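Local coordinates for lipoprotein (Mycoplasma mycoides subsp. capri, PDB 7ADK), which probably cleaves proteins as a lipoprotein peptidase of the mycoplasma DUF31 family, within the chymotrypsin-like PA clan, at residues Ala278-Leu283 with Lys766-Leu771; Ala284-Asn289 with Gly760-Thr765; Asn667-Phe672 with Glu688-Lys693. All blocks are in the same frame, centred on the assembly; numbering follows the deposited sequence.

Contact 1. Residues Ala278-Leu283 with Lys766-Leu771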
# COMPACT_ATOMS: atom_id res chain seq x y z
N ALA B 278 14.56 -13.92 -4.70
CA ALA B 278 14.24 -14.22 -3.31
C ALA B 278 13.97 -15.71 -3.18
O ALA B 278 13.55 -16.34 -4.13
CB ALA B 278 13.05 -13.38 -2.87
N LYS B 279 14.22 -16.24 -1.99
CA LYS B 279 14.62 -17.64 -1.77
C LYS B 279 16.11 -17.84 -2.15
O LYS B 279 16.71 -18.83 -1.74
CB LYS B 279 13.60 -18.64 -2.37
CG LYS B 279 13.64 -20.07 -1.82
CD LYS B 279 13.11 -20.21 -0.38
CE LYS B 279 13.04 -21.67 0.02
NZ LYS B 279 12.30 -21.88 1.28
N THR B 280 16.74 -16.81 -2.75
CA THR B 280 18.19 -16.58 -2.81
C THR B 280 18.61 -15.18 -2.34
O THR B 280 19.40 -15.11 -1.42
CB THR B 280 18.76 -16.89 -4.20
OG1 THR B 280 18.36 -18.17 -4.62
CG2 THR B 280 20.27 -16.84 -4.19
N VAL B 281 18.16 -14.07 -2.93
CA VAL B 281 18.83 -12.75 -2.74
C VAL B 281 18.22 -11.81 -1.70
O VAL B 281 18.92 -11.34 -0.81
CB VAL B 281 19.06 -12.06 -4.10
CG1 VAL B 281 19.37 -10.57 -4.02
CG2 VAL B 281 20.20 -12.77 -4.82
N GLY B 282 16.95 -11.44 -1.83
CA GLY B 282 16.29 -10.46 -0.95
C GLY B 282 15.68 -11.04 0.31
O GLY B 282 15.13 -10.35 1.15
N LEU B 283 15.79 -12.34 0.40
CA LEU B 283 15.37 -13.22 1.47
C LEU B 283 16.60 -14.05 1.80
O LEU B 283 17.39 -14.36 0.92
CB LEU B 283 14.18 -14.04 0.95
CG LEU B 283 13.78 -15.30 1.73
CD1 LEU B 283 12.44 -15.79 1.18
CD2 LEU B 283 14.79 -16.44 1.59
N LYS B 766 23.54 -13.49 -11.87
CA LYS B 766 22.77 -14.75 -11.89
C LYS B 766 23.09 -15.80 -10.84
O LYS B 766 22.16 -16.37 -10.27
CB LYS B 766 22.97 -15.42 -13.26
CG LYS B 766 22.28 -14.69 -14.41
CD LYS B 766 22.50 -15.39 -15.76
CE LYS B 766 22.07 -16.86 -15.79
NZ LYS B 766 22.27 -17.49 -17.11
N ASP B 767 24.37 -16.09 -10.59
CA ASP B 767 24.77 -17.18 -9.69
C ASP B 767 25.12 -16.70 -8.28
O ASP B 767 25.96 -17.28 -7.59
CB ASP B 767 25.85 -18.05 -10.33
CG ASP B 767 27.22 -17.40 -10.43
OD1 ASP B 767 27.34 -16.30 -11.00
OD2 ASP B 767 28.21 -18.00 -9.94
N ASN B 768 24.46 -15.63 -7.83
CA ASN B 768 24.66 -14.96 -6.55
C ASN B 768 26.06 -14.34 -6.43
O ASN B 768 26.76 -14.49 -5.42
CB ASN B 768 24.22 -15.88 -5.39
CG ASN B 768 23.79 -15.13 -4.16
OD1 ASN B 768 23.55 -13.94 -4.18
ND2 ASN B 768 23.65 -15.79 -3.04
N LYS B 769 26.49 -13.63 -7.49
CA LYS B 769 27.73 -12.85 -7.53
C LYS B 769 27.44 -11.36 -7.31
O LYS B 769 26.80 -10.72 -8.13
CB LYS B 769 28.45 -13.04 -8.87
CG LYS B 769 29.36 -14.26 -8.89
CD LYS B 769 30.12 -14.35 -10.22
CE LYS B 769 31.11 -15.52 -10.28
NZ LYS B 769 30.51 -16.74 -10.84
N LEU B 770 27.95 -10.81 -6.21
CA LEU B 770 27.89 -9.41 -5.82
C LEU B 770 28.67 -8.54 -6.80
O LEU B 770 29.86 -8.75 -7.02
CB LEU B 770 28.48 -9.27 -4.41
CG LEU B 770 27.60 -9.82 -3.28
CD1 LEU B 770 28.41 -9.87 -2.00
CD2 LEU B 770 26.42 -8.90 -3.00
N LEU B 771 28.01 -7.54 -7.37
CA LEU B 771 28.50 -6.78 -8.52
C LEU B 771 28.68 -5.30 -8.22
O LEU B 771 29.75 -4.74 -8.45
CB LEU B 771 27.55 -7.04 -9.70
CG LEU B 771 27.81 -6.21 -10.96
CD1 LEU B 771 29.18 -6.46 -11.56
CD2 LEU B 771 26.77 -6.58 -12.02
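With its chi1 at -153°, Asn-768 swings CG away from its own backbone N and brings the carboxamide up against the methyl groups of Thr-280 and Val-281. On the other segment, Thr-280 holds OG1 beside its backbone N and CG2 anti to it, which leaves the methyl for the amide. The two ends of the amide are shared out between the methyls. ND2 of Asn-768 lies 3.7 Å from CG2 of Thr-280, while OD1 of Asn-768 rests 3.6 Å from CG2 of Val-281. The side chains run past each other in opposite directions, and no hydrogen bond joins the segments, so the contact is van der Waals packing of methyls on a polar group whose own bonds lie outside it. OD1 of Asn-768 accepts from NH1 of Arg-764 and ND2 makes a weak bond to the carbonyl of Lys-591; OG1 of Thr-280 bonds to the carbonyl of Asn-275 and to NZ of Lys-591. In the turn, where Asp-767 points away from residues 278-283, Lys-769 NZ and Asp-767 OD2 form a 2.8 Å salt bridge on the syn lone pair, and Lys-594 is a second partner of that oxygen. Lys-766 and Asp-767 turn the chain with angles close to type I, and Asn-768 follows in the left-handed region (phi 64°, psi 46°). Asn-768 and Lys-769 thus face Thr-765 as the G1 beta bulge of a tight hairpin between strands 761-765 and 769-778.

Contact 2. Residues Ala284-Asn289 with Gly760-Thr765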
# COMPACT_ATOMS: atom_id res chain seq x y z
N ALA B 284 16.78 -14.38 3.06
CA ALA B 284 18.01 -14.99 3.55
C ALA B 284 19.31 -14.17 3.48
O ALA B 284 20.08 -14.27 4.42
CB ALA B 284 18.18 -16.41 3.04
N ARG B 285 19.58 -13.38 2.44
CA ARG B 285 20.91 -12.81 2.21
C ARG B 285 20.95 -11.30 2.36
O ARG B 285 21.71 -10.80 3.18
CB ARG B 285 21.49 -13.26 0.86
CG ARG B 285 21.49 -14.77 0.63
CD ARG B 285 22.39 -15.58 1.55
NE ARG B 285 22.25 -17.01 1.22
CZ ARG B 285 21.49 -17.88 1.86
NH1 ARG B 285 21.27 -17.83 3.14
NH2 ARG B 285 20.92 -18.85 1.22
N THR B 286 20.13 -10.57 1.63
CA THR B 286 19.98 -9.11 1.81
C THR B 286 19.06 -8.84 2.97
O THR B 286 18.06 -8.13 2.86
CB THR B 286 19.54 -8.36 0.56
OG1 THR B 286 20.34 -8.83 -0.49
CG2 THR B 286 19.80 -6.86 0.73
N LEU B 287 19.34 -9.55 4.05
CA LEU B 287 18.35 -9.85 5.05
C LEU B 287 17.82 -8.56 5.66
O LEU B 287 16.61 -8.35 5.55
CB LEU B 287 18.83 -11.01 5.98
CG LEU B 287 19.94 -10.83 7.04
CD1 LEU B 287 19.39 -10.35 8.38
CD2 LEU B 287 20.60 -12.17 7.33
N PRO B 288 18.64 -7.65 6.22
CA PRO B 288 18.12 -6.70 7.14
C PRO B 288 17.86 -5.33 6.52
O PRO B 288 18.76 -4.65 6.01
CB PRO B 288 19.13 -6.64 8.26
CG PRO B 288 20.45 -7.10 7.66
CD PRO B 288 20.08 -7.50 6.23
N ASN B 289 16.61 -4.93 6.60
CA ASN B 289 16.24 -3.54 6.69
C ASN B 289 16.72 -3.18 8.10
O ASN B 289 16.31 -3.82 9.06
CB ASN B 289 14.72 -3.49 6.58
CG ASN B 289 14.11 -2.12 6.77
OD1 ASN B 289 14.78 -1.11 6.83
ND2 ASN B 289 12.81 -2.05 6.87
N GLY B 760 22.43 1.15 0.22
CA GLY B 760 23.11 -0.03 0.75
C GLY B 760 22.67 -1.35 0.11
O GLY B 760 22.80 -2.41 0.72
N SER B 761 22.11 -1.30 -1.08
CA SER B 761 21.40 -2.40 -1.72
C SER B 761 22.28 -3.08 -2.75
O SER B 761 22.70 -2.45 -3.71
CB SER B 761 20.17 -1.77 -2.36
OG SER B 761 19.40 -1.16 -1.37
N SER B 762 22.62 -4.35 -2.56
CA SER B 762 23.51 -5.07 -3.47
C SER B 762 22.86 -5.33 -4.82
O SER B 762 21.88 -6.05 -4.90
CB SER B 762 23.96 -6.40 -2.88
OG SER B 762 22.87 -7.27 -2.68
N VAL B 763 23.48 -4.83 -5.88
CA VAL B 763 23.30 -5.35 -7.22
C VAL B 763 24.06 -6.66 -7.32
O VAL B 763 25.24 -6.71 -6.98
CB VAL B 763 23.85 -4.34 -8.24
CG1 VAL B 763 23.67 -4.76 -9.68
CG2 VAL B 763 23.26 -2.94 -8.04
N ARG B 764 23.45 -7.71 -7.84
CA ARG B 764 24.08 -9.01 -8.07
C ARG B 764 23.86 -9.48 -9.48
O ARG B 764 23.08 -8.91 -10.21
CB ARG B 764 23.53 -10.07 -7.11
CG ARG B 764 23.45 -9.55 -5.70
CD ARG B 764 23.19 -10.68 -4.74
NE ARG B 764 22.97 -10.13 -3.41
CZ ARG B 764 22.97 -10.76 -2.27
NH1 ARG B 764 23.10 -12.03 -2.19
NH2 ARG B 764 22.83 -10.08 -1.19
N THR B 765 24.51 -10.57 -9.84
CA THR B 765 24.21 -11.30 -11.07
C THR B 765 23.98 -12.78 -10.82
O THR B 765 24.13 -13.26 -9.70
CB THR B 765 25.23 -10.98 -12.16
OG1 THR B 765 24.69 -11.31 -13.41
CG2 THR B 765 26.55 -11.70 -11.99
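The guanidinium of Arg-764 is approached at a slant by OG1 of Thr-286 and CB of Arg-285, while Ser-762 OG sits at its edge, in the plane. Two nitrogens of that edge grip Ser-762 OG side-on: NE of Arg-764 reaches OG of Ser-762 at 3.0 Å with an angle of 159° at the hydrogen, and NH2 of Arg-764 reaches the same OG at 3.2 Å along a more bent path. The fork, with OG almost in the guanidinium plane, ties the group back to its own strand, with NH1 directed to Asn-768. NH2 of Arg-764 also comes within 2.9 Å of OG1 of Thr-286, but the angle is too poor for a hydrogen bond; OG1 is bonded instead to the carbonyl of Val-281. CB of Arg-285 packs 3.7 Å from NH1 of Arg-764. Beyond CB the Arg-285 chain bends at chi2 (-66°) and leads away, so that NE meets the carbonyl of Lys-591 and the two like charges stay apart, with NE of Arg-285 6.1 Å from NH1 of Arg-764. Thr-286 is the centre of an inverse gamma turn, closed by a weak bond from Leu-287 N to Arg-285 O. The buried contact lies between the two sheets: Trp-427 of strand 421-433 packs on Ser-762 and Arg-764, Leu-770 of strand 769-778 touches the same pair, and the loop runs on into strand 289-293.

Contact 3. Residues Asn667-Phe672 with Glu688-Lys693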
# COMPACT_ATOMS: atom_id res chain seq x y z
N ASN B 667 13.55 -4.78 -8.75
CA ASN B 667 14.05 -4.37 -10.05
C ASN B 667 13.22 -5.14 -11.08
O ASN B 667 13.56 -6.28 -11.41
CB ASN B 667 15.52 -4.77 -10.05
CG ASN B 667 16.24 -4.46 -11.33
OD1 ASN B 667 16.02 -3.43 -11.95
ND2 ASN B 667 17.18 -5.28 -11.74
N SER B 668 12.02 -4.66 -11.39
CA SER B 668 11.04 -5.34 -12.25
C SER B 668 9.92 -4.44 -12.74
O SER B 668 9.63 -3.40 -12.15
CB SER B 668 10.40 -6.52 -11.52
OG SER B 668 11.26 -7.62 -11.60
N GLU B 669 9.25 -4.91 -13.79
CA GLU B 669 8.05 -4.33 -14.37
C GLU B 669 6.98 -4.02 -13.31
O GLU B 669 6.56 -4.89 -12.56
CB GLU B 669 7.41 -5.29 -15.39
CG GLU B 669 8.32 -5.88 -16.46
CD GLU B 669 7.58 -6.81 -17.44
OE1 GLU B 669 6.34 -6.86 -17.49
OE2 GLU B 669 8.26 -7.51 -18.21
N TYR B 670 6.43 -2.81 -13.31
CA TYR B 670 5.30 -2.43 -12.46
C TYR B 670 4.04 -3.29 -12.70
O TYR B 670 3.12 -3.30 -11.89
CB TYR B 670 5.02 -0.93 -12.66
CG TYR B 670 4.48 -0.52 -14.02
CD1 TYR B 670 3.13 -0.74 -14.32
CD2 TYR B 670 5.32 0.10 -14.96
CE1 TYR B 670 2.62 -0.36 -15.57
CE2 TYR B 670 4.81 0.50 -16.21
CZ TYR B 670 3.46 0.26 -16.52
OH TYR B 670 2.95 0.61 -17.73
N LYS B 671 4.00 -4.03 -13.81
CA LYS B 671 2.90 -4.91 -14.24
C LYS B 671 2.75 -6.18 -13.41
O LYS B 671 1.70 -6.80 -13.47
CB LYS B 671 3.09 -5.25 -15.72
CG LYS B 671 2.92 -3.99 -16.59
CD LYS B 671 3.22 -4.25 -18.07
CE LYS B 671 3.02 -2.95 -18.86
NZ LYS B 671 3.55 -3.05 -20.23
N PHE B 672 3.75 -6.57 -12.62
CA PHE B 672 3.72 -7.80 -11.83
C PHE B 672 2.91 -7.73 -10.53
O PHE B 672 2.67 -8.77 -9.93
CB PHE B 672 5.17 -8.21 -11.51
CG PHE B 672 6.07 -8.67 -12.64
CD1 PHE B 672 5.57 -9.04 -13.90
CD2 PHE B 672 7.45 -8.78 -12.40
CE1 PHE B 672 6.44 -9.47 -14.91
CE2 PHE B 672 8.33 -9.20 -13.41
CZ PHE B 672 7.82 -9.54 -14.67
N GLU B 688 7.43 -17.55 -19.21
CA GLU B 688 8.54 -17.91 -18.31
C GLU B 688 9.83 -17.11 -18.56
O GLU B 688 10.59 -16.90 -17.62
CB GLU B 688 8.76 -19.43 -18.36
CG GLU B 688 9.74 -20.01 -17.33
CD GLU B 688 11.19 -20.17 -17.78
OE1 GLU B 688 11.96 -20.82 -17.05
OE2 GLU B 688 11.58 -19.70 -18.87
N TYR B 689 10.07 -16.59 -19.78
CA TYR B 689 11.20 -15.70 -20.06
C TYR B 689 11.08 -14.32 -19.40
O TYR B 689 12.07 -13.62 -19.25
CB TYR B 689 11.41 -15.56 -21.58
CG TYR B 689 10.37 -14.74 -22.33
CD1 TYR B 689 10.36 -13.33 -22.24
CD2 TYR B 689 9.40 -15.38 -23.11
CE1 TYR B 689 9.35 -12.58 -22.87
CE2 TYR B 689 8.41 -14.64 -23.78
CZ TYR B 689 8.37 -13.24 -23.64
OH TYR B 689 7.37 -12.53 -24.22
N GLU B 690 9.86 -13.89 -19.05
CA GLU B 690 9.55 -12.52 -18.66
C GLU B 690 9.76 -12.29 -17.15
O GLU B 690 10.44 -11.35 -16.75
CB GLU B 690 8.11 -12.21 -19.11
CG GLU B 690 7.84 -10.73 -19.38
CD GLU B 690 6.80 -10.56 -20.51
OE1 GLU B 690 7.08 -9.84 -21.50
OE2 GLU B 690 5.71 -11.17 -20.44
N THR B 691 9.24 -13.20 -16.32
CA THR B 691 9.45 -13.21 -14.86
C THR B 691 10.75 -13.90 -14.44
O THR B 691 11.21 -13.70 -13.33
CB THR B 691 8.27 -13.89 -14.13
OG1 THR B 691 8.10 -15.21 -14.60
CG2 THR B 691 6.95 -13.15 -14.32
N GLY B 692 11.35 -14.71 -15.31
CA GLY B 692 12.51 -15.56 -15.03
C GLY B 692 13.88 -14.91 -15.18
O GLY B 692 14.87 -15.63 -15.27
N LYS B 693 13.97 -13.58 -15.20
CA LYS B 693 15.18 -12.78 -15.44
C LYS B 693 15.32 -11.63 -14.43
O LYS B 693 14.37 -11.27 -13.73
CB LYS B 693 15.15 -12.24 -16.88
CG LYS B 693 15.17 -13.30 -17.99
CD LYS B 693 16.45 -14.16 -18.07
CE LYS B 693 17.68 -13.36 -18.50
NZ LYS B 693 18.92 -13.98 -18.01
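Tyr-670 to Phe-672 have helical backbone angles without the regular bonds, and they bring Phe-672 up to Glu-690 and Thr-691 at the end of the one-turn helix 688-691, which Gly-692 is the first residue to leave. A loop here packs on a short helix of the peptidase chain through a CH-pi contact. CG2 of Thr-691 stands over one face of the Phe-672 ring, 4.1 Å from its centroid and 28° off the normal. The chi1 of Thr-691, 58°, sends this methyl out to the ring and leaves OG1 between the backbone N and the carbonyl carbon. The opposite face is covered from within the loop by CB of Glu-669, 4.2 Å above the ring plane, so the aromatic ring is sandwiched between two aliphatic groups. A bond of 3.3 Å from Phe-672 N to Glu-669 O closes the turn that stacks these two residues.

Farther out, the extended chain of Glu-669 crosses Glu-690 at about a right angle. OE2 of Glu-669 touches CG of Glu-690 at 3.5 Å, the carboxylate planes are turned 75° apart, and OE2 of Glu-669 lies 4.2 Å from OE1 of Glu-690. Two like charges this close may raise the proton affinity of one of them. OE1 of Glu-669 is hydrogen-bonded to a polar side chain of the other protein chain, so this corner of the contact reaches the assembly interface. Back at the ring, the carbonyl O of Glu-690 approaches CZ of Phe-672 at the edge, near the ring plane, at 3.8 Å.

Contacts 1 and 2 form one continuous buried patch, their centres about 8 Å apart. Both lay the loop before strand 289-293 on the hairpin of strands 761-765 and 769-778, and Val-281 and Leu-771 join them through probable backbone hydrogen bonds to Thr-286 and Val-763. In this interior, amide and guanidinium groups pack on methyls and a hydroxyl, their hydrogen bonds made within one segment or to residues around it. Contact 3, its centre about 16 and 19 Å from those of contacts 1 and 2, touches neither, though it is nested along the chain inside the loops they close. It is only partly buried, combining an aromatic ring with neighbouring carboxylates, and alone among the three it meets the second protein.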